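Local coordinates for tyrosine specific protein phosphatase, putative (Trypanosoma brucei, PDB 3M4U) that dephosphorylates the nucleolar protein NOPP44/46 as a protein tyrosine phosphatase that acts as a life-cycle switch of the parasite, at residues N49-L52 with D53-A56; F209-L212 with L213-K217; A245-H248 with I249-I253; S261-A264 with A265-K269. All blocks are in the same frame, centred on the assembly; numbering follows the deposited sequence.

Interaction 1 of 4, residues N49-L52 with D53-A56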
ATOM      1  N   ASN A  49     -10.973  12.047  -5.546  1.00 37.96           N
ATOM      2  CA  ASN A  49     -11.128  10.685  -5.062  1.00 38.65           C
ATOM      3  C   ASN A  49     -11.408   9.760  -6.216  1.00 37.39           C
ATOM      4  O   ASN A  49     -12.225  10.081  -7.082  1.00 36.89           O
ATOM      5  CB  ASN A  49     -12.243  10.578  -4.027  1.00 38.03           C
ATOM      6  CG  ASN A  49     -11.900  11.264  -2.727  1.00 39.57           C
ATOM      7  OD1 ASN A  49     -10.728  11.415  -2.371  1.00 33.66           O
ATOM      8  ND2 ASN A  49     -12.929  11.698  -2.010  1.00 39.88           N
ATOM      9  N   ARG A  50     -10.726   8.619  -6.230  1.00 32.63           N
ATOM     10  CA  ARG A  50     -10.893   7.643  -7.307  1.00 32.43           C
ATOM     11  C   ARG A  50     -12.207   6.918  -7.157  1.00 33.84           C
ATOM     12  O   ARG A  50     -12.922   6.699  -8.131  1.00 36.45           O
ATOM     13  CB  ARG A  50      -9.741   6.633  -7.321  1.00 33.32           C
ATOM     14  CG  ARG A  50      -9.861   5.561  -8.390  1.00 31.91           C
ATOM     15  CD  ARG A  50      -8.531   4.820  -8.596  1.00 30.10           C
ATOM     16  NE  ARG A  50      -7.438   5.714  -8.986  1.00 33.14           N
ATOM     17  CZ  ARG A  50      -7.132   6.017 -10.247  1.00 34.97           C
ATOM     18  NH1 ARG A  50      -7.844   5.501 -11.247  1.00 26.72           N
ATOM     19  NH2 ARG A  50      -6.114   6.834 -10.512  1.00 31.33           N
ATOM     20  N   TYR A  51     -12.530   6.525  -5.933  1.00 36.30           N
ATOM     21  CA  TYR A  51     -13.810   5.872  -5.706  1.00 41.70           C
ATOM     22  C   TYR A  51     -14.707   6.688  -4.789  1.00 44.19           C
ATOM     23  O   TYR A  51     -14.215   7.415  -3.923  1.00 43.06           O
ATOM     24  CB  TYR A  51     -13.592   4.470  -5.168  1.00 40.04           C
ATOM     25  CG  TYR A  51     -12.782   3.622  -6.112  1.00 39.19           C
ATOM     26  CD1 TYR A  51     -13.346   3.122  -7.283  1.00 35.85           C
ATOM     27  CD2 TYR A  51     -11.452   3.323  -5.837  1.00 31.32           C
ATOM     28  CE1 TYR A  51     -12.609   2.332  -8.155  1.00 33.99           C
ATOM     29  CE2 TYR A  51     -10.694   2.549  -6.705  1.00 34.73           C
ATOM     30  CZ  TYR A  51     -11.272   2.052  -7.860  1.00 38.00           C
ATOM     31  OH  TYR A  51     -10.516   1.271  -8.710  1.00 35.90           O
ATOM     32  N   LEU A  52     -16.015   6.581  -5.013  1.00 47.10           N
ATOM     33  CA  LEU A  52     -17.024   7.260  -4.199  1.00 47.47           C
ATOM     34  C   LEU A  52     -16.956   6.866  -2.724  1.00 47.42           C
ATOM     35  O   LEU A  52     -16.950   7.723  -1.838  1.00 50.01           O
ATOM     36  CB  LEU A  52     -18.423   6.925  -4.717  1.00 50.55           C
ATOM     37  CG  LEU A  52     -18.886   7.678  -5.957  1.00 56.42           C
ATOM     38  CD1 LEU A  52     -20.344   7.355  -6.257  1.00 51.92           C
ATOM     39  CD2 LEU A  52     -18.698   9.174  -5.731  1.00 62.11           C
ATOM     40  N   ASP A  53     -16.906   5.560  -2.481  1.00 45.47           N
ATOM     41  CA  ASP A  53     -16.960   4.989  -1.137  1.00 44.16           C
ATOM     42  C   ASP A  53     -15.608   4.883  -0.422  1.00 45.50           C
ATOM     43  O   ASP A  53     -15.571   4.587   0.769  1.00 50.50           O
ATOM     44  CB  ASP A  53     -17.606   3.597  -1.193  1.00 47.58           C
ATOM     45  CG  ASP A  53     -16.935   2.675  -2.232  1.00 59.45           C
ATOM     46  OD1 ASP A  53     -16.285   3.220  -3.158  1.00 51.92           O
ATOM     47  OD2 ASP A  53     -17.052   1.419  -2.128  1.00 50.47           O
ATOM     48  N   ILE A  54     -14.500   5.097  -1.123  1.00 41.21           N
ATOM     49  CA  ILE A  54     -13.202   4.955  -0.466  1.00 40.69           C
ATOM     50  C   ILE A  54     -12.648   6.288   0.002  1.00 33.57           C
ATOM     51  O   ILE A  54     -12.186   7.101  -0.798  1.00 36.30           O
ATOM     52  CB  ILE A  54     -12.159   4.187  -1.316  1.00 41.35           C
ATOM     53  CG1 ILE A  54     -12.443   2.682  -1.284  1.00 43.95           C
ATOM     54  CG2 ILE A  54     -10.754   4.403  -0.761  1.00 39.27           C
ATOM     55  CD1 ILE A  54     -13.572   2.243  -2.187  1.00 47.46           C
ATOM     56  N   LEU A  55     -12.683   6.495   1.311  1.00 31.27           N
ATOM     57  CA  LEU A  55     -12.382   7.796   1.896  1.00 37.09           C
ATOM     58  C   LEU A  55     -11.310   7.688   2.963  1.00 36.34           C
ATOM     59  O   LEU A  55     -11.190   6.665   3.614  1.00 38.61           O
ATOM     60  CB  LEU A  55     -13.658   8.405   2.482  1.00 39.40           C
ATOM     61  CG  LEU A  55     -14.766   8.551   1.430  1.00 38.13           C
ATOM     62  CD1 LEU A  55     -16.146   8.636   2.063  1.00 41.38           C
ATOM     63  CD2 LEU A  55     -14.488   9.744   0.534  1.00 37.77           C
ATOM     64  N   ALA A  56     -10.526   8.747   3.136  1.00 35.81           N
ATOM     65  CA  ALA A  56      -9.430   8.742   4.105  1.00 33.21           C
ATOM     66  C   ALA A  56      -9.879   9.224   5.488  1.00 37.44           C
ATOM     67  O   ALA A  56     -10.489  10.279   5.613  1.00 39.36           O
ATOM     68  CB  ALA A  56      -8.256   9.600   3.588  1.00 32.14           C
TER
HETATM   69  O   HOH W   1     -11.223   6.927  -3.468  1.00 39.51           O

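Interaction 2 of 4, residues F209-L212 with L213-K217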
ATOM      1  N   PHE A 209       6.151 -11.468  -3.583  1.00 33.57           N
ATOM      2  CA  PHE A 209       5.686 -10.907  -2.323  1.00 32.66           C
ATOM      3  C   PHE A 209       6.856 -10.704  -1.375  1.00 35.75           C
ATOM      4  O   PHE A 209       6.971  -9.663  -0.721  1.00 35.83           O
ATOM      5  CB  PHE A 209       4.633 -11.812  -1.688  1.00 35.41           C
ATOM      6  CG  PHE A 209       3.826 -11.137  -0.615  1.00 39.35           C
ATOM      7  CD1 PHE A 209       3.190  -9.921  -0.865  1.00 34.49           C
ATOM      8  CD2 PHE A 209       3.693 -11.717   0.646  1.00 37.32           C
ATOM      9  CE1 PHE A 209       2.437  -9.287   0.129  1.00 33.45           C
ATOM     10  CE2 PHE A 209       2.941 -11.088   1.644  1.00 36.08           C
ATOM     11  CZ  PHE A 209       2.312  -9.865   1.378  1.00 32.99           C
ATOM     12  N   ASP A 210       7.725 -11.709  -1.318  1.00 36.04           N
ATOM     13  CA  ASP A 210       8.900 -11.678  -0.460  1.00 36.81           C
ATOM     14  C   ASP A 210       9.904 -10.622  -0.897  1.00 34.49           C
ATOM     15  O   ASP A 210      10.519  -9.968  -0.066  1.00 35.61           O
ATOM     16  CB  ASP A 210       9.583 -13.044  -0.438  1.00 36.87           C
ATOM     17  CG  ASP A 210       8.814 -14.065   0.368  1.00 45.62           C
ATOM     18  OD1 ASP A 210       7.833 -13.677   1.053  1.00 46.50           O
ATOM     19  OD2 ASP A 210       9.199 -15.260   0.318  1.00 45.99           O
ATOM     20  N   GLU A 211      10.095 -10.469  -2.197  1.00 32.79           N
ATOM     21  CA  GLU A 211      10.975  -9.419  -2.666  1.00 33.85           C
ATOM     22  C   GLU A 211      10.448  -8.061  -2.188  1.00 35.59           C
ATOM     23  O   GLU A 211      11.212  -7.229  -1.684  1.00 34.92           O
ATOM     24  CB  GLU A 211      11.131  -9.464  -4.192  1.00 35.83           C
ATOM     25  CG  GLU A 211      11.996  -8.331  -4.765  1.00 38.62           C
ATOM     26  CD  GLU A 211      13.451  -8.385  -4.316  1.00 46.32           C
ATOM     27  OE1 GLU A 211      13.815  -9.284  -3.519  1.00 49.56           O
ATOM     28  OE2 GLU A 211      14.235  -7.523  -4.764  1.00 45.72           O
ATOM     29  N   LEU A 212       9.138  -7.851  -2.299  1.00 29.69           N
ATOM     30  CA  LEU A 212       8.571  -6.573  -1.880  1.00 32.65           C
ATOM     31  C   LEU A 212       8.863  -6.316  -0.414  1.00 32.06           C
ATOM     32  O   LEU A 212       9.326  -5.234  -0.039  1.00 32.31           O
ATOM     33  CB  LEU A 212       7.063  -6.515  -2.127  1.00 31.08           C
ATOM     34  CG  LEU A 212       6.632  -6.548  -3.592  1.00 35.04           C
ATOM     35  CD1 LEU A 212       5.111  -6.667  -3.700  1.00 30.71           C
ATOM     36  CD2 LEU A 212       7.164  -5.304  -4.332  1.00 31.60           C
ATOM     37  N   LEU A 213       8.582  -7.313   0.414  1.00 31.72           N
ATOM     38  CA  LEU A 213       8.799  -7.181   1.846  1.00 33.71           C
ATOM     39  C   LEU A 213      10.251  -6.872   2.100  1.00 33.94           C
ATOM     40  O   LEU A 213      10.575  -6.075   2.974  1.00 39.01           O
ATOM     41  CB  LEU A 213       8.389  -8.464   2.556  1.00 29.32           C
ATOM     42  CG  LEU A 213       6.875  -8.647   2.561  1.00 31.94           C
ATOM     43  CD1 LEU A 213       6.465 -10.108   2.785  1.00 33.89           C
ATOM     44  CD2 LEU A 213       6.222  -7.710   3.598  1.00 31.55           C
ATOM     45  N   SER A 214      11.127  -7.488   1.310  1.00 33.98           N
ATOM     46  CA  SER A 214      12.568  -7.308   1.467  1.00 38.08           C
ATOM     47  C   SER A 214      12.980  -5.884   1.080  1.00 39.07           C
ATOM     48  O   SER A 214      13.798  -5.241   1.751  1.00 37.56           O
ATOM     49  CB  SER A 214      13.334  -8.359   0.640  1.00 39.71           C
ATOM     50  OG  SER A 214      14.674  -7.945   0.392  1.00 46.15           O
ATOM     51  N   VAL A 215      12.407  -5.395  -0.011  1.00 36.02           N
ATOM     52  CA  VAL A 215      12.650  -4.032  -0.441  1.00 32.33           C
ATOM     53  C   VAL A 215      12.196  -3.017   0.605  1.00 37.84           C
ATOM     54  O   VAL A 215      12.838  -1.984   0.798  1.00 39.02           O
ATOM     55  CB  VAL A 215      11.929  -3.739  -1.748  1.00 36.17           C
ATOM     56  CG1 VAL A 215      11.795  -2.224  -1.954  1.00 30.04           C
ATOM     57  CG2 VAL A 215      12.654  -4.411  -2.900  1.00 31.59           C
ATOM     58  N   ILE A 216      11.097  -3.296   1.293  1.00 35.39           N
ATOM     59  CA  ILE A 216      10.673  -2.378   2.352  1.00 43.28           C
ATOM     60  C   ILE A 216      11.623  -2.415   3.558  1.00 42.91           C
ATOM     61  O   ILE A 216      12.047  -1.377   4.056  1.00 40.51           O
ATOM     62  CB  ILE A 216       9.219  -2.633   2.805  1.00 40.37           C
ATOM     63  CG1 ILE A 216       8.251  -2.307   1.668  1.00 38.18           C
ATOM     64  CG2 ILE A 216       8.886  -1.792   4.027  1.00 38.47           C
ATOM     65  CD1 ILE A 216       6.826  -2.678   1.970  1.00 37.71           C
ATOM     66  N   LYS A 217      11.953  -3.621   4.009  1.00 42.60           N
ATOM     67  CA  LYS A 217      12.791  -3.807   5.188  1.00 47.14           C
ATOM     68  C   LYS A 217      14.191  -3.229   5.008  1.00 50.11           C
ATOM     69  O   LYS A 217      14.757  -2.648   5.940  1.00 49.65           O
ATOM     70  CB  LYS A 217      12.868  -5.294   5.552  1.00 49.11           C
ATOM     71  CG  LYS A 217      13.823  -5.609   6.680  1.00 53.82           C
ATOM     72  CD  LYS A 217      13.577  -7.007   7.252  1.00 63.11           C
ATOM     73  CE  LYS A 217      14.775  -7.486   8.076  1.00 65.11           C
ATOM     74  NZ  LYS A 217      15.306  -6.410   8.975  1.00 60.98           N
TER
HETATM   75  O   HOH W   2      16.215  -8.632  -2.083  1.00 48.56           O

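Interaction 3 of 4, residues A245-H248 with I249-I253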
ATOM      1  N   ALA A 245       3.892  -8.211  10.697  1.00 35.78           N
ATOM      2  CA  ALA A 245       3.924  -9.501  11.371  1.00 40.89           C
ATOM      3  C   ALA A 245       5.306 -10.147  11.297  1.00 38.88           C
ATOM      4  O   ALA A 245       5.755 -10.745  12.263  1.00 37.15           O
ATOM      5  CB  ALA A 245       2.856 -10.418  10.829  1.00 32.20           C
ATOM      6  N   LEU A 246       5.986 -10.016  10.162  1.00 40.78           N
ATOM      7  CA  LEU A 246       7.347 -10.542  10.047  1.00 38.62           C
ATOM      8  C   LEU A 246       8.242  -9.873  11.071  1.00 45.56           C
ATOM      9  O   LEU A 246       9.080 -10.512  11.711  1.00 47.32           O
ATOM     10  CB  LEU A 246       7.928 -10.270   8.664  1.00 34.96           C
ATOM     11  CG  LEU A 246       7.438 -11.157   7.530  1.00 43.04           C
ATOM     12  CD1 LEU A 246       8.422 -11.077   6.360  1.00 47.07           C
ATOM     13  CD2 LEU A 246       7.310 -12.580   8.026  1.00 47.60           C
ATOM     14  N   LEU A 247       8.060  -8.567  11.207  1.00 43.47           N
ATOM     15  CA  LEU A 247       8.833  -7.782  12.141  1.00 45.67           C
ATOM     16  C   LEU A 247       8.649  -8.352  13.551  1.00 45.42           C
ATOM     17  O   LEU A 247       9.629  -8.620  14.239  1.00 52.54           O
ATOM     18  CB  LEU A 247       8.391  -6.322  12.041  1.00 49.44           C
ATOM     19  CG  LEU A 247       9.131  -5.216  12.784  1.00 50.93           C
ATOM     20  CD1 LEU A 247       8.701  -5.205  14.245  1.00 52.23           C
ATOM     21  CD2 LEU A 247      10.644  -5.357  12.636  1.00 51.76           C
ATOM     22  N   HIS A 248       7.401  -8.560  13.964  1.00 40.08           N
ATOM     23  CA  HIS A 248       7.090  -9.229  15.237  1.00 45.92           C
ATOM     24  C   HIS A 248       7.759 -10.602  15.396  1.00 47.41           C
ATOM     25  O   HIS A 248       8.115 -11.002  16.502  1.00 52.13           O
ATOM     26  CB  HIS A 248       5.579  -9.406  15.411  1.00 40.66           C
ATOM     27  CG  HIS A 248       4.857  -8.152  15.780  1.00 42.36           C
ATOM     28  ND1 HIS A 248       5.008  -6.970  15.085  1.00 46.16           N
ATOM     29  CD2 HIS A 248       3.953  -7.894  16.757  1.00 45.72           C
ATOM     30  CE1 HIS A 248       4.242  -6.039  15.623  1.00 47.13           C
ATOM     31  NE2 HIS A 248       3.589  -6.577  16.641  1.00 43.26           N
ATOM     32  N   ILE A 249       7.905 -11.330  14.301  1.00 42.61           N
ATOM     33  CA  ILE A 249       8.611 -12.599  14.332  1.00 49.28           C
ATOM     34  C   ILE A 249      10.110 -12.409  14.597  1.00 52.51           C
ATOM     35  O   ILE A 249      10.683 -13.063  15.469  1.00 53.12           O
ATOM     36  CB  ILE A 249       8.419 -13.376  13.033  1.00 45.59           C
ATOM     37  CG1 ILE A 249       6.940 -13.664  12.811  1.00 41.00           C
ATOM     38  CG2 ILE A 249       9.201 -14.676  13.080  1.00 46.95           C
ATOM     39  CD1 ILE A 249       6.690 -14.503  11.594  1.00 44.27           C
ATOM     40  N   GLU A 250      10.737 -11.507  13.848  1.00 56.94           N
ATOM     41  CA  GLU A 250      12.161 -11.211  14.021  1.00 52.40           C
ATOM     42  C   GLU A 250      12.487 -10.678  15.418  1.00 55.80           C
ATOM     43  O   GLU A 250      13.577 -10.907  15.930  1.00 57.87           O
ATOM     44  CB  GLU A 250      12.639 -10.236  12.945  1.00 45.11           C
ATOM     45  CG  GLU A 250      12.741 -10.880  11.562  1.00 56.76           C
ATOM     46  CD  GLU A 250      12.757  -9.869  10.414  1.00 63.64           C
ATOM     47  OE1 GLU A 250      12.899  -8.647  10.675  1.00 62.22           O
ATOM     48  OE2 GLU A 250      12.615 -10.305   9.245  1.00 57.92           O
ATOM     49  N   ARG A 251      11.541  -9.974  16.033  1.00 55.56           N
ATOM     50  CA  ARG A 251      11.725  -9.466  17.392  1.00 53.42           C
ATOM     51  C   ARG A 251      11.278 -10.453  18.469  1.00 57.71           C
ATOM     52  O   ARG A 251      11.090 -10.073  19.625  1.00 60.56           O
ATOM     53  CB  ARG A 251      10.969  -8.153  17.573  1.00 54.90           C
ATOM     54  CG  ARG A 251      11.603  -6.988  16.841  1.00 60.09           C
ATOM     55  CD  ARG A 251      10.888  -5.700  17.156  1.00 53.07           C
ATOM     56  NE  ARG A 251      11.576  -4.560  16.566  1.00 57.23           N
ATOM     57  CZ  ARG A 251      11.104  -3.320  16.589  1.00 59.01           C
ATOM     58  NH1 ARG A 251       9.930  -3.074  17.166  1.00 55.21           N
ATOM     59  NH2 ARG A 251      11.802  -2.335  16.029  1.00 56.43           N
ATOM     60  N   GLY A 252      11.098 -11.712  18.088  1.00 58.31           N
ATOM     61  CA  GLY A 252      10.667 -12.736  19.023  1.00 53.07           C
ATOM     62  C   GLY A 252       9.480 -12.333  19.882  1.00 55.78           C
ATOM     63  O   GLY A 252       9.414 -12.698  21.058  1.00 53.99           O
ATOM     64  N   ILE A 253       8.543 -11.585  19.304  1.00 51.68           N
ATOM     65  CA  ILE A 253       7.350 -11.181  20.044  1.00 53.76           C
ATOM     66  C   ILE A 253       6.050 -11.713  19.436  1.00 48.41           C
ATOM     67  O   ILE A 253       4.963 -11.245  19.779  1.00 47.63           O
ATOM     68  CB  ILE A 253       7.257  -9.645  20.210  1.00 58.71           C
ATOM     69  CG1 ILE A 253       6.936  -8.966  18.880  1.00 50.72           C
ATOM     70  CG2 ILE A 253       8.552  -9.083  20.802  1.00 54.95           C
ATOM     71  CD1 ILE A 253       6.888  -7.470  18.982  1.00 49.41           C
TER

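Interaction 4 of 4, residues S261-A264 with A265-K269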
ATOM      1  N   SER A 261      -4.425  -8.381  15.531  1.00 44.59           N
ATOM      2  CA  SER A 261      -4.318  -7.027  16.060  1.00 45.57           C
ATOM      3  C   SER A 261      -3.720  -6.088  15.030  1.00 45.91           C
ATOM      4  O   SER A 261      -4.160  -4.943  14.893  1.00 46.93           O
ATOM      5  CB  SER A 261      -3.468  -7.014  17.326  1.00 47.16           C
ATOM      6  OG  SER A 261      -4.107  -7.761  18.342  1.00 59.47           O
ATOM      7  N   ILE A 262      -2.707  -6.581  14.318  1.00 42.10           N
ATOM      8  CA  ILE A 262      -2.063  -5.803  13.284  1.00 41.29           C
ATOM      9  C   ILE A 262      -3.118  -5.347  12.296  1.00 40.20           C
ATOM     10  O   ILE A 262      -3.150  -4.178  11.902  1.00 36.98           O
ATOM     11  CB  ILE A 262      -0.997  -6.611  12.557  1.00 38.39           C
ATOM     12  CG1 ILE A 262       0.237  -6.744  13.436  1.00 37.38           C
ATOM     13  CG2 ILE A 262      -0.630  -5.939  11.238  1.00 34.91           C
ATOM     14  CD1 ILE A 262       1.257  -7.710  12.888  1.00 38.30           C
ATOM     15  N   VAL A 263      -3.997  -6.263  11.912  1.00 30.76           N
ATOM     16  CA  VAL A 263      -5.009  -5.900  10.945  1.00 38.29           C
ATOM     17  C   VAL A 263      -6.045  -4.954  11.568  1.00 42.58           C
ATOM     18  O   VAL A 263      -6.468  -3.984  10.930  1.00 44.18           O
ATOM     19  CB  VAL A 263      -5.677  -7.125  10.313  1.00 37.19           C
ATOM     20  CG1 VAL A 263      -6.845  -6.691   9.454  1.00 38.23           C
ATOM     21  CG2 VAL A 263      -4.684  -7.894   9.472  1.00 33.84           C
ATOM     22  N   ALA A 264      -6.425  -5.226  12.815  1.00 41.76           N
ATOM     23  CA  ALA A 264      -7.363  -4.378  13.559  1.00 45.95           C
ATOM     24  C   ALA A 264      -6.845  -2.947  13.680  1.00 39.57           C
ATOM     25  O   ALA A 264      -7.599  -1.988  13.523  1.00 37.53           O
ATOM     26  CB  ALA A 264      -7.627  -4.955  14.949  1.00 43.25           C
ATOM     27  N   ALA A 265      -5.557  -2.816  13.969  1.00 39.34           N
ATOM     28  CA  ALA A 265      -4.940  -1.507  14.107  1.00 37.29           C
ATOM     29  C   ALA A 265      -4.927  -0.807  12.762  1.00 40.26           C
ATOM     30  O   ALA A 265      -5.157   0.400  12.691  1.00 41.56           O
ATOM     31  CB  ALA A 265      -3.537  -1.638  14.652  1.00 40.36           C
ATOM     32  N   MET A 266      -4.676  -1.565  11.692  1.00 39.38           N
ATOM     33  CA  MET A 266      -4.696  -0.986  10.347  1.00 36.31           C
ATOM     34  C   MET A 266      -6.084  -0.475   9.965  1.00 39.06           C
ATOM     35  O   MET A 266      -6.228   0.645   9.457  1.00 39.76           O
ATOM     36  CB  MET A 266      -4.158  -1.960   9.285  1.00 31.63           C
ATOM     37  CG  MET A 266      -2.628  -2.006   9.212  1.00 34.01           C
ATOM     38  SD  MET A 266      -2.001  -2.939   7.801  1.00 33.32           S
ATOM     39  CE  MET A 266      -2.971  -4.453   7.913  1.00 33.33           C
ATOM     40  N   LYS A 267      -7.102  -1.290  10.213  1.00 37.11           N
ATOM     41  CA  LYS A 267      -8.468  -0.908   9.871  1.00 39.60           C
ATOM     42  C   LYS A 267      -8.914   0.336  10.649  1.00 41.43           C
ATOM     43  O   LYS A 267      -9.724   1.127  10.169  1.00 38.67           O
ATOM     44  CB  LYS A 267      -9.415  -2.072  10.119  1.00 37.03           C
ATOM     45  CG  LYS A 267      -9.265  -3.181   9.100  1.00 38.07           C
ATOM     46  CD  LYS A 267     -10.227  -4.316   9.353  1.00 34.89           C
ATOM     47  CE  LYS A 267     -10.344  -5.234   8.145  1.00 36.54           C
ATOM     48  NZ  LYS A 267     -10.878  -4.521   6.963  1.00 39.35           N
ATOM     49  N   GLN A 268      -8.354   0.508  11.842  1.00 41.86           N
ATOM     50  CA  GLN A 268      -8.645   1.662  12.680  1.00 46.19           C
ATOM     51  C   GLN A 268      -8.038   2.943  12.086  1.00 46.83           C
ATOM     52  O   GLN A 268      -8.585   4.041  12.252  1.00 47.01           O
ATOM     53  CB  GLN A 268      -8.097   1.423  14.092  1.00 43.23           C
ATOM     54  CG  GLN A 268      -8.717   2.305  15.161  1.00 54.86           C
ATOM     55  CD  GLN A 268      -7.937   3.585  15.402  1.00 61.21           C
ATOM     56  OE1 GLN A 268      -6.732   3.647  15.151  1.00 61.21           O
ATOM     57  NE2 GLN A 268      -8.621   4.616  15.905  1.00 62.18           N
ATOM     58  N   LYS A 269      -6.911   2.798  11.396  1.00 39.48           N
ATOM     59  CA  LYS A 269      -6.191   3.952  10.869  1.00 45.13           C
ATOM     60  C   LYS A 269      -6.657   4.371   9.473  1.00 43.77           C
ATOM     61  O   LYS A 269      -6.546   5.539   9.085  1.00 40.26           O
ATOM     62  CB  LYS A 269      -4.694   3.671  10.862  1.00 37.53           C
ATOM     63  CG  LYS A 269      -4.137   3.324  12.217  1.00 37.76           C
ATOM     64  CD  LYS A 269      -2.657   3.043  12.110  1.00 37.49           C
ATOM     65  CE  LYS A 269      -2.059   2.696  13.458  1.00 37.76           C
ATOM     66  NZ  LYS A 269      -1.927   3.905  14.320  1.00 41.22           N
TER

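Interaction 1 of 4, residues N49-L52 with D53-A56
Tyr-51 and Ile-54 make the apolar contact of this turn. Ile-54 CD1 comes to 3.7 Å from Tyr-51 CB, so it meets the root of the tyrosine and lies oblique to its ring. The chain of Ile-54 is bent at its second torsion (chi2 78°), which swings CD1 back toward residue 51. On the tyrosine ring, Arg-50 CG sits over one face near the rim, 3.5 Å above the plane. A second, smaller contact joins the two limbs of the turn: Leu-55 CD2 stands 3.6 Å from Asn-49 ND2, the two side chains crossing at about a right angle, and the same methyl is 4.0 Å from Leu-52 O. Asp-53 has CG wedged between its own N and carbonyl carbon (chi1 52°), which packs the carboxylate against the tyrosine, OD1 3.6 Å from Tyr-51 CB.

Among the polar groups, the turn is closed by a water. It accepts from Tyr-51 N at 2.8 Å and can donate to Ile-54 O, also at 2.8 Å, bridging two backbone groups that do not bond directly.

The sequence Asn-Arg-Tyr is that of the phosphotyrosine recognition loop of classical tyrosine phosphatases, where the tyrosine ring lines the substrate pocket; Tyr-51 probably does the same. Its OH is hydrogen-bonded to Ser-230 OG in the phosphate-binding signature loop, and Asn-49 OD1 to Tyr-78 OH. The loop runs from helix 40-44 to strand 61-62 and stays tied to that helix, with Asn-49 ND2 bonded to Ser-42 O, Ala-56 N to Ser-42 OG, and Leu-55 lying against Ser-42 and Leu-43.

Interaction 2 of 4, residues F209-L212 with L213-K217
Leu-213 reaches back one turn to lie over the ring of Phe-209. Its CB passes close to Asp-210 O, and CG comes next, 3.4 Å from Phe-209 O, the carbonyl that accepts the backbone N-H of the same leucine. With CG beside the backbone N (chi1 -71°), the branch leans toward the start of the helix, and CD1 arrives above the aromatic face. CD1 is 3.8 Å from Phe-209 CE2 and 4.2 Å from the ring centroid, 27° off the ring normal, a CH-pi contact displaced to the CD2-CE2 side. Asp-210 OD1 approaches the same methyl, Leu-213 CD1, to 4.2 Å.

These residues belong to helix 206-217, which follows the loop carrying the Trp-Pro-Asp sequence of the classical tyrosine phosphatase fold. Phe-209 meets Trp-197 of that loop with the ring planes roughly perpendicular. It also packs on helices 234-250 and 277-290, whereas Leu-212 lies on Ile-172 of strand 172-180.

The chain of Glu-211 bends at chi2 (65°), carrying the carboxylate forward along the helix, toward the next turn, until OE2 is 4.0 Å from Val-215 CG2. OE2 forms a salt bridge with Arg-174 NH2, while OE1 accepts a hydrogen bond from a water 2.9 Å away. That water also bonds Ser-214 OG at 3.0 Å, linking two side chains with no direct hydrogen bond between them. Beneath them the backbone keeps its regular four-residue spacing, and Val-215 N donates to Glu-211 O at 2.8 Å. Ile-216 N pairs likewise with Leu-212 O.

Interaction 3 of 4, residues A245-H248 with I249-I253
Ile-253 N reaches back five residues to His-248 O, at 2.9 Å, and so closes helix 234-250 with a Schellman motif. The second bond of the motif runs from Gly-252 N to Ile-249 O at 3.0 Å. Gly-252, the C-prime residue, takes the left-handed helical conformation (phi 48°), which turns the chain so that both amides can face carbonyls of the last turn. This helix begins at the phosphate-binding signature loop of the tyrosine phosphatase fold, and the motif terminates its other, surface end.

The reversal brings two side chains together. Ile-253 holds CG1 between its backbone N and carbonyl carbon (chi1 71°), a choice that lays the chain across the histidine. CD1 rests over one face of the His-248 ring, 4.0 Å from the centroid and 22° off the normal, with CD2 of the histidine its nearest ring atom at 3.7 Å. The ring is held from the other end by its ND1, hydrogen-bonded to Ala-244 O, while the side chain lies against Thr-258 of helix 258-269.

Elsewhere on the turn, Leu-246 CD2 and Ile-249 CD1 touch at 4.1 Å; both residues also pack on helix 277-290, Leu-246 on Thr-286 and Ile-249 on Val-287. The regular spacing persists up to Arg-251, whose N donates to Leu-247 O at 3.0 Å. Its extended side chain runs past the same leucine. Leu-247 CD1 lies 3.5 Å above the guanidinium plane, toward the rim, and 3.7 Å from Arg-251 CD.

Interaction 4 of 4, residues S261-A264 with A265-K269
Val-263 meets both Met-266 and Lys-267, one with each methyl. Val-263 CG2 lies 4.1 Å from Met-266 CE, and Ile-262 CG2 adds a looser contact with that same CE at 4.3 Å. The methionine chain is extended as far as its sulfur and then bends (chi3 -49°), folding CE back onto the helix, where it comes to 3.9 Å from Val-263 CA. Val-263 CG1, the other methyl, is 4.0 Å from Lys-267 CE. Valine and lysine run alongside each other in one direction, and the aliphatic part of the lysine serves as an apolar surface.

The polar contacts follow the backbone. Ala-265 N donates to Ser-261 O at 2.7 Å, and Met-266 N and Lys-267 N continue the pattern to Ile-262 O and Val-263 O. Gln-268 N pairs with Ala-264 O at 3.1 Å through a more bent bond (N-H...O 141°), and that carbonyl also accepts from Gln-31 NE2. Beyond it Lys-269 N bonds Met-266 O and keeps a weak bond to Ala-265 O, so the spacing shifts toward three residues at the helix end.

At the far end of its side chain, buried Lys-267 turns NZ aside (chi4 -62°) to Gln-29 OE1 and the carbonyls of Met-273 and Val-274, three acceptors that would stabilise its charge. Ile-262 and Met-266 face helix 234-250, and Val-263 packs on helix 277-290 and on Leu-28 of helix 14-31. Helix 258-269 belongs to the helical side of the classical tyrosine phosphatase fold, packed among helices 14-31, 234-250 and 277-290.

In the fold
Interaction 1 is the surface contact of the four and lies in a loop, its nearest atoms about 6 Å from interaction 4 and about 22 Å from interaction 3. The other three lie on helices, interaction 3 at a helix end; all three are partly buried, with exposed residues most numerous in 3. Interactions 2 and 3 touch through Leu-213 and Leu-246, and interactions 3 and 4 through Ala-245 and Ile-262, so helix 234-250 links the other two helices. Interactions 2 and 3 share CH-pi contacts but differ in polar chemistry, a glutamate paired with a strand arginine against a Schellman end. Interaction 4 combines aliphatic packing with a buried lysine.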